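Local coordinates for melanin biosynthesis protein TyrA, putative (Shewanella oneidensis, PDB 2IIZ), which binds heme b and probably acts as a peroxidase of the dye-decolorizing (DyP) type, at residues D152-A166 with K237-G249. Residues are numbered along the deposited sequence; the frame is centred on the assembly and turned at random.
Sequences DGTENPKGRHRQEVA and KSIEILRQSMPYG. With HEM (protoporphyrin IX containing Fe), chain C.
In the distal heme pocket, Asp152 of the GXXDG motif of DyP-type peroxidases meets Arg243 of strand 238-249. Asp152 OD1 forms a salt bridge with Arg243 NH1 at 3.1 Å; the carboxylate and guanidinium planes lie 55° apart. Asp152 OD2 reaches Ser245 through two waters, one at the Ser245 carbonyl and one at the Ser245 hydroxyl. The Arg243 guanidinium lies with one face over heme C3D. The turn about CG-CD (chi3 -74°) brings NH1 and NH2 to heme O1A. Gly153 N also donates to O1A, and Glu155 N to O2A, so the turn 153-156 and Arg243 grip one propionate together. This clustering probably favours the propionate's ionised form.

Asn156 ties the loop to the strand. Its OD1 accepts Arg243 N at 3.1 Å, and ND2 donates to Arg243 O at 2.8 Å, nearly in the amide plane. A water links OD1 to Ile241 O and Arg243 NH2. A leucine in place of Asn156 would probably leave the backbone N and O of Arg243 without these mates and free the loop to shift.

Farther along, Leu242 CD1 sits over the centre of one Arg162 guanidinium face, 3.6 Å from CZ; Arg162 NE is held by Cys15 O. Val165 CG1 packs on the Ile241 backbone. His161 NE2 donates almost straight (175°) to Glu240 OE1 at 2.8 Å, on the syn side but tilted from the carboxylate plane. Helix 160-166 is thus fastened to strand 238-249. The distal Asp-Arg pair over the heme is typical of DyP-type peroxidases, here in the C-terminal ferredoxin-like domain.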
loop_
_atom_site.group_PDB
_atom_site.type_symbol
_atom_site.label_atom_id
_atom_site.label_comp_id
_atom_site.label_asym_id
_atom_site.label_seq_id
_atom_site.Cartn_x
_atom_site.Cartn_y
_atom_site.Cartn_z
ATOM N N ASP A 152 -4.168 2.397 19.779
ATOM C CA ASP A 152 -4.727 1.036 19.819
ATOM C C ASP A 152 -3.613 0.093 20.260
ATOM O O ASP A 152 -2.511 0.143 19.684
ATOM C CB ASP A 152 -5.227 0.630 18.429
ATOM C CG ASP A 152 -6.012 -0.700 18.424
ATOM O OD1 ASP A 152 -6.704 -1.040 19.415
ATOM O OD2 ASP A 152 -5.934 -1.410 17.403
ATOM N N GLY A 153 -3.894 -0.746 21.270
ATOM C CA GLY A 153 -2.951 -1.787 21.751
ATOM C C GLY A 153 -2.679 -1.834 23.260
ATOM O O GLY A 153 -2.174 -2.830 23.803
ATOM N N THR A 154 -3.013 -0.745 23.939
ATOM C CA THR A 154 -2.497 -0.461 25.262
ATOM C C THR A 154 -2.694 -1.601 26.276
ATOM O O THR A 154 -1.758 -1.957 26.981
ATOM C CB THR A 154 -3.135 0.834 25.765
ATOM O OG1 THR A 154 -2.804 1.889 24.851
ATOM C CG2 THR A 154 -2.654 1.177 27.175
ATOM N N GLU A 155 -3.902 -2.166 26.343
ATOM C CA GLU A 155 -4.227 -3.184 27.359
ATOM C C GLU A 155 -4.084 -4.621 26.853
ATOM O O GLU A 155 -4.577 -5.560 27.487
ATOM C CB GLU A 155 -5.636 -2.956 27.894
ATOM C CG GLU A 155 -5.746 -1.733 28.799
ATOM C CD GLU A 155 -5.023 -1.917 30.127
ATOM O OE1 GLU A 155 -5.357 -2.879 30.857
ATOM O OE2 GLU A 155 -4.124 -1.095 30.430
ATOM N N ASN A 156 -3.412 -4.791 25.717
ATOM C CA ASN A 156 -3.009 -6.123 25.265
ATOM C C ASN A 156 -2.144 -6.828 26.302
ATOM O O ASN A 156 -1.417 -6.182 27.042
ATOM C CB ASN A 156 -2.208 -6.051 23.950
ATOM C CG ASN A 156 -2.998 -6.523 22.722
ATOM O OD1 ASN A 156 -4.154 -6.944 22.801
ATOM N ND2 ASN A 156 -2.342 -6.461 21.569
ATOM N N PRO A 157 -2.226 -8.165 26.353
ATOM C CA PRO A 157 -1.284 -8.944 27.147
ATOM C C PRO A 157 0.155 -8.579 26.803
ATOM O O PRO A 157 0.449 -8.184 25.660
ATOM C CB PRO A 157 -1.577 -10.389 26.726
ATOM C CG PRO A 157 -2.986 -10.379 26.259
ATOM C CD PRO A 157 -3.217 -9.021 25.669
ATOM N N LYS A 158 1.035 -8.715 27.788
ATOM C CA LYS A 158 2.418 -8.298 27.642
ATOM C C LYS A 158 3.344 -9.467 27.920
ATOM O O LYS A 158 3.006 -10.373 28.665
ATOM C CB LYS A 158 2.711 -7.136 28.594
ATOM C CG LYS A 158 1.794 -5.894 28.418
ATOM C CD LYS A 158 2.183 -5.042 27.209
ATOM C CE LYS A 158 1.457 -3.670 27.201
ATOM N NZ LYS A 158 0.306 -3.578 26.240
ATOM N N GLY A 159 4.519 -9.440 27.312
ATOM C CA GLY A 159 5.500 -10.497 27.502
ATOM C C GLY A 159 4.890 -11.885 27.410
ATOM O O GLY A 159 4.186 -12.212 26.461
ATOM N N ARG A 160 5.166 -12.699 28.410
ATOM C CA ARG A 160 4.760 -14.098 28.408
ATOM C C ARG A 160 3.273 -14.290 28.575
ATOM O O ARG A 160 2.755 -15.347 28.228
ATOM C CB ARG A 160 5.489 -14.875 29.518
ATOM C CG ARG A 160 6.833 -15.410 29.069
ATOM C CD ARG A 160 6.653 -16.638 28.182
ATOM N NE ARG A 160 7.293 -16.487 26.878
ATOM C CZ ARG A 160 7.234 -17.390 25.899
ATOM N NH1 ARG A 160 6.560 -18.529 26.063
ATOM N NH2 ARG A 160 7.856 -17.154 24.741
ATOM N N HIS A 161 2.583 -13.287 29.107
ATOM C CA HIS A 161 1.126 -13.348 29.171
ATOM C C HIS A 161 0.512 -13.503 27.784
ATOM O O HIS A 161 -0.498 -14.171 27.634
ATOM C CB HIS A 161 0.535 -12.128 29.875
ATOM C CG HIS A 161 -0.859 -12.352 30.367
ATOM N ND1 HIS A 161 -1.175 -13.362 31.256
ATOM C CD2 HIS A 161 -2.018 -11.704 30.098
ATOM C CE1 HIS A 161 -2.472 -13.326 31.511
ATOM N NE2 HIS A 161 -3.007 -12.329 30.823
ATOM N N ARG A 162 1.119 -12.887 26.772
ATOM C CA ARG A 162 0.669 -13.047 25.377
ATOM C C ARG A 162 0.526 -14.513 24.998
ATOM O O ARG A 162 -0.479 -14.933 24.445
ATOM C CB ARG A 162 1.668 -12.428 24.412
ATOM C CG ARG A 162 1.924 -10.957 24.640
ATOM C CD ARG A 162 3.144 -10.499 23.866
ATOM N NE ARG A 162 2.807 -10.131 22.501
ATOM C CZ ARG A 162 2.244 -8.975 22.147
ATOM N NH1 ARG A 162 1.938 -8.050 23.054
ATOM N NH2 ARG A 162 1.980 -8.737 20.865
ATOM N N GLN A 163 1.545 -15.296 25.299
ATOM C CA GLN A 163 1.499 -16.704 24.967
ATOM C C GLN A 163 0.329 -17.367 25.722
ATOM O O GLN A 163 -0.465 -18.110 25.142
ATOM C CB GLN A 163 2.859 -17.369 25.252
ATOM C CG GLN A 163 3.912 -17.195 24.108
ATOM C CD GLN A 163 4.417 -15.754 23.935
ATOM O OE1 GLN A 163 4.263 -14.928 24.830
ATOM N NE2 GLN A 163 5.027 -15.458 22.777
ATOM N N GLU A 164 0.236 -17.069 27.013
ATOM C CA GLU A 164 -0.818 -17.588 27.898
ATOM C C GLU A 164 -2.225 -17.337 27.319
ATOM O O GLU A 164 -3.094 -18.214 27.347
ATOM C CB GLU A 164 -0.684 -16.917 29.273
ATOM C CG GLU A 164 -1.482 -17.561 30.404
ATOM C CD GLU A 164 -0.747 -18.682 31.099
ATOM O OE1 GLU A 164 0.459 -18.882 30.821
ATOM O OE2 GLU A 164 -1.388 -19.366 31.930
ATOM N N VAL A 165 -2.437 -16.133 26.794
ATOM C CA VAL A 165 -3.749 -15.737 26.255
ATOM C C VAL A 165 -3.976 -16.321 24.868
ATOM O O VAL A 165 -5.051 -16.822 24.582
ATOM C CB VAL A 165 -3.899 -14.198 26.188
ATOM C CG1 VAL A 165 -5.180 -13.787 25.440
ATOM C CG2 VAL A 165 -3.915 -13.617 27.579
ATOM N N ALA A 166 -2.960 -16.253 24.018
ATOM C CA ALA A 166 -3.123 -16.541 22.593
ATOM C C ALA A 166 -3.103 -18.015 22.207
ATOM O O ALA A 166 -3.841 -18.415 21.308
ATOM C CB ALA A 166 -2.061 -15.793 21.778
ATOM N N LYS A 237 -12.639 -13.772 36.805
ATOM C CA LYS A 237 -11.359 -13.649 36.101
ATOM C C LYS A 237 -11.544 -12.905 34.781
ATOM O O LYS A 237 -12.578 -13.026 34.122
ATOM C CB LYS A 237 -10.715 -15.021 35.854
ATOM N N SER A 238 -10.537 -12.132 34.407
ATOM C CA SER A 238 -10.572 -11.386 33.150
ATOM C C SER A 238 -10.555 -12.300 31.922
ATOM O O SER A 238 -9.827 -13.292 31.871
ATOM C CB SER A 238 -9.411 -10.397 33.087
ATOM O OG SER A 238 -9.544 -9.435 34.114
ATOM N N ILE A 239 -11.372 -11.941 30.943
ATOM C CA ILE A 239 -11.514 -12.667 29.699
ATOM C C ILE A 239 -10.751 -11.869 28.643
ATOM O O ILE A 239 -11.202 -10.782 28.249
ATOM C CB ILE A 239 -13.003 -12.739 29.317
ATOM C CG2 ILE A 239 -13.225 -13.564 28.079
ATOM N N GLU A 240 -9.612 -12.401 28.189
ATOM C CA GLU A 240 -8.663 -11.635 27.362
ATOM C C GLU A 240 -8.525 -12.164 25.949
ATOM O O GLU A 240 -8.840 -13.313 25.682
ATOM C CB GLU A 240 -7.272 -11.638 28.020
ATOM C CG GLU A 240 -7.044 -10.553 29.080
ATOM C CD GLU A 240 -5.725 -10.743 29.818
ATOM O OE1 GLU A 240 -5.664 -11.629 30.696
ATOM O OE2 GLU A 240 -4.749 -10.009 29.518
ATOM N N ILE A 241 -8.049 -11.304 25.050
ATOM C CA ILE A 241 -7.559 -11.729 23.751
ATOM C C ILE A 241 -6.268 -10.973 23.436
ATOM O O ILE A 241 -5.966 -9.935 24.059
ATOM C CB ILE A 241 -8.569 -11.475 22.614
ATOM C CG1 ILE A 241 -9.019 -10.016 22.593
ATOM C CG2 ILE A 241 -9.778 -12.388 22.745
ATOM C CD1 ILE A 241 -9.357 -9.530 21.203
ATOM N N LEU A 242 -5.506 -11.484 22.476
ATOM C CA LEU A 242 -4.339 -10.767 22.004
ATOM C C LEU A 242 -4.631 -10.260 20.613
ATOM O O LEU A 242 -4.696 -11.012 19.657
ATOM C CB LEU A 242 -3.080 -11.641 22.017
ATOM C CG LEU A 242 -1.845 -10.953 21.421
ATOM C CD1 LEU A 242 -1.226 -9.956 22.401
ATOM C CD2 LEU A 242 -0.839 -11.971 20.966
ATOM N N ARG A 243 -4.808 -8.962 20.503
ATOM C CA ARG A 243 -5.112 -8.370 19.215
ATOM C C ARG A 243 -3.850 -8.057 18.473
ATOM O O ARG A 243 -2.838 -7.699 19.077
ATOM C CB ARG A 243 -5.867 -7.074 19.396
ATOM C CG ARG A 243 -7.261 -7.235 19.899
ATOM C CD ARG A 243 -7.731 -5.902 20.435
ATOM N NE ARG A 243 -7.096 -5.611 21.726
ATOM C CZ ARG A 243 -6.806 -4.400 22.190
ATOM N NH1 ARG A 243 -7.072 -3.304 21.475
ATOM N NH2 ARG A 243 -6.238 -4.292 23.379
ATOM N N GLN A 244 -3.926 -8.183 17.155
ATOM C CA GLN A 244 -2.813 -7.911 16.282
ATOM C C GLN A 244 -3.243 -6.970 15.172
ATOM O O GLN A 244 -2.678 -7.037 14.093
ATOM C CB GLN A 244 -2.332 -9.224 15.661
ATOM C CG GLN A 244 -1.617 -10.178 16.626
ATOM C CD GLN A 244 -0.210 -9.745 17.000
ATOM O OE1 GLN A 244 0.249 -8.671 16.618
ATOM N NE2 GLN A 244 0.487 -10.590 17.765
ATOM N N SER A 245 -4.233 -6.107 15.440
ATOM C CA SER A 245 -4.858 -5.291 14.388
ATOM C C SER A 245 -3.966 -4.167 13.932
ATOM O O SER A 245 -3.081 -3.743 14.671
ATOM C CB SER A 245 -6.133 -4.642 14.888
ATOM O OG SER A 245 -6.847 -5.507 15.712
HETATM N N MSE A 246 -4.210 -3.677 12.722
HETATM C CA MSE A 246 -3.491 -2.524 12.180
HETATM C C MSE A 246 -4.397 -1.683 11.293
HETATM O O MSE A 246 -5.341 -2.214 10.730
HETATM C CB MSE A 246 -2.317 -3.008 11.370
HETATM C CG MSE A 246 -1.359 -3.815 12.218
HETATM SE SE MSE A 246 0.334 -4.136 11.483
HETATM C CE MSE A 246 0.916 -2.305 11.175
ATOM N N PRO A 247 -4.124 -0.358 11.166
ATOM C CA PRO A 247 -4.831 0.429 10.157
ATOM C C PRO A 247 -4.584 -0.162 8.782
ATOM O O PRO A 247 -3.579 -0.841 8.606
ATOM C CB PRO A 247 -4.154 1.816 10.247
ATOM C CG PRO A 247 -3.649 1.872 11.641
ATOM C CD PRO A 247 -3.190 0.475 11.935
ATOM N N TYR A 248 -5.483 0.098 7.829
ATOM C CA TYR A 248 -5.330 -0.389 6.460
ATOM C C TYR A 248 -6.054 0.501 5.477
ATOM O O TYR A 248 -6.909 1.317 5.854
ATOM C CB TYR A 248 -5.921 -1.793 6.311
ATOM C CG TYR A 248 -7.379 -1.756 5.943
ATOM C CD1 TYR A 248 -8.371 -1.633 6.927
ATOM C CD2 TYR A 248 -7.778 -1.832 4.620
ATOM C CE1 TYR A 248 -9.713 -1.595 6.585
ATOM C CE2 TYR A 248 -9.113 -1.793 4.277
ATOM C CZ TYR A 248 -10.075 -1.674 5.265
ATOM O OH TYR A 248 -11.398 -1.635 4.898
ATOM N N GLY A 249 -5.705 0.327 4.204
ATOM C CA GLY A 249 -6.516 0.848 3.112
ATOM C C GLY A 249 -6.007 2.133 2.499
ATOM O O GLY A 249 -4.804 2.376 2.441
HETATM C CHA HEM C . -9.449 -1.624 23.390
HETATM C CHB HEM C . -10.063 0.469 19.094
HETATM C CHC HEM C . -12.604 -3.279 17.554
HETATM C CHD HEM C . -11.547 -5.619 21.605
HETATM C C1A HEM C . -9.423 -0.712 22.368
HETATM C C2A HEM C . -8.840 0.611 22.441
HETATM C C3A HEM C . -9.020 1.179 21.235
HETATM C C4A HEM C . -9.705 0.237 20.390
HETATM C CMA HEM C . -8.591 2.585 20.784
HETATM C CAA HEM C . -8.150 1.219 23.687
HETATM C CBA HEM C . -6.634 0.935 23.702
HETATM C CGA HEM C . -6.349 -0.484 24.143
HETATM O O1A HEM C . -5.966 -1.336 23.288
HETATM O O2A HEM C . -6.497 -0.784 25.359
HETATM C C1B HEM C . -10.815 -0.360 18.322
HETATM C C2B HEM C . -11.258 -0.057 16.978
HETATM C C3B HEM C . -11.969 -1.107 16.549
HETATM C C4B HEM C . -11.981 -2.083 17.611
HETATM C CMB HEM C . -10.923 1.266 16.250
HETATM C CAB HEM C . -12.675 -1.335 15.203
HETATM C CBB HEM C . -13.237 -0.328 14.549
HETATM C C1C HEM C . -12.551 -4.219 18.534
HETATM C C2C HEM C . -13.234 -5.485 18.477
HETATM C C3C HEM C . -12.946 -6.145 19.602
HETATM C C4C HEM C . -12.067 -5.299 20.386
HETATM C CMC HEM C . -14.116 -5.905 17.291
HETATM C CAC HEM C . -13.419 -7.541 20.048
HETATM C CBC HEM C . -14.249 -8.324 19.346
HETATM C C1D HEM C . -10.869 -4.782 22.447
HETATM C C2D HEM C . -10.337 -5.173 23.726
HETATM C C3D HEM C . -9.682 -3.925 24.285
HETATM C C4D HEM C . -9.888 -2.912 23.283
HETATM C CMD HEM C . -10.431 -6.568 24.380
HETATM C CAD HEM C . -8.957 -3.749 25.629
HETATM C CBD HEM C . -9.955 -3.173 26.621
HETATM C CGD HEM C . -9.451 -3.233 28.044
HETATM O O1D HEM C . -9.072 -2.151 28.588
HETATM O O2D HEM C . -9.437 -4.353 28.618
HETATM N NA HEM C . -9.946 -0.916 21.103
HETATM N NB HEM C . -11.270 -1.609 18.685
HETATM N NC HEM C . -11.838 -4.122 19.706
HETATM N ND HEM C . -10.587 -3.449 22.217
HETATM FE FE HEM C . -11.080 -2.422 20.487
HETATM O O HOH W 1 -3.613 -1.237 15.897
HETATM O O HOH W 2 -7.989 -3.535 17.893
HETATM O O HOH W 3 -6.553 -6.856 24.369
#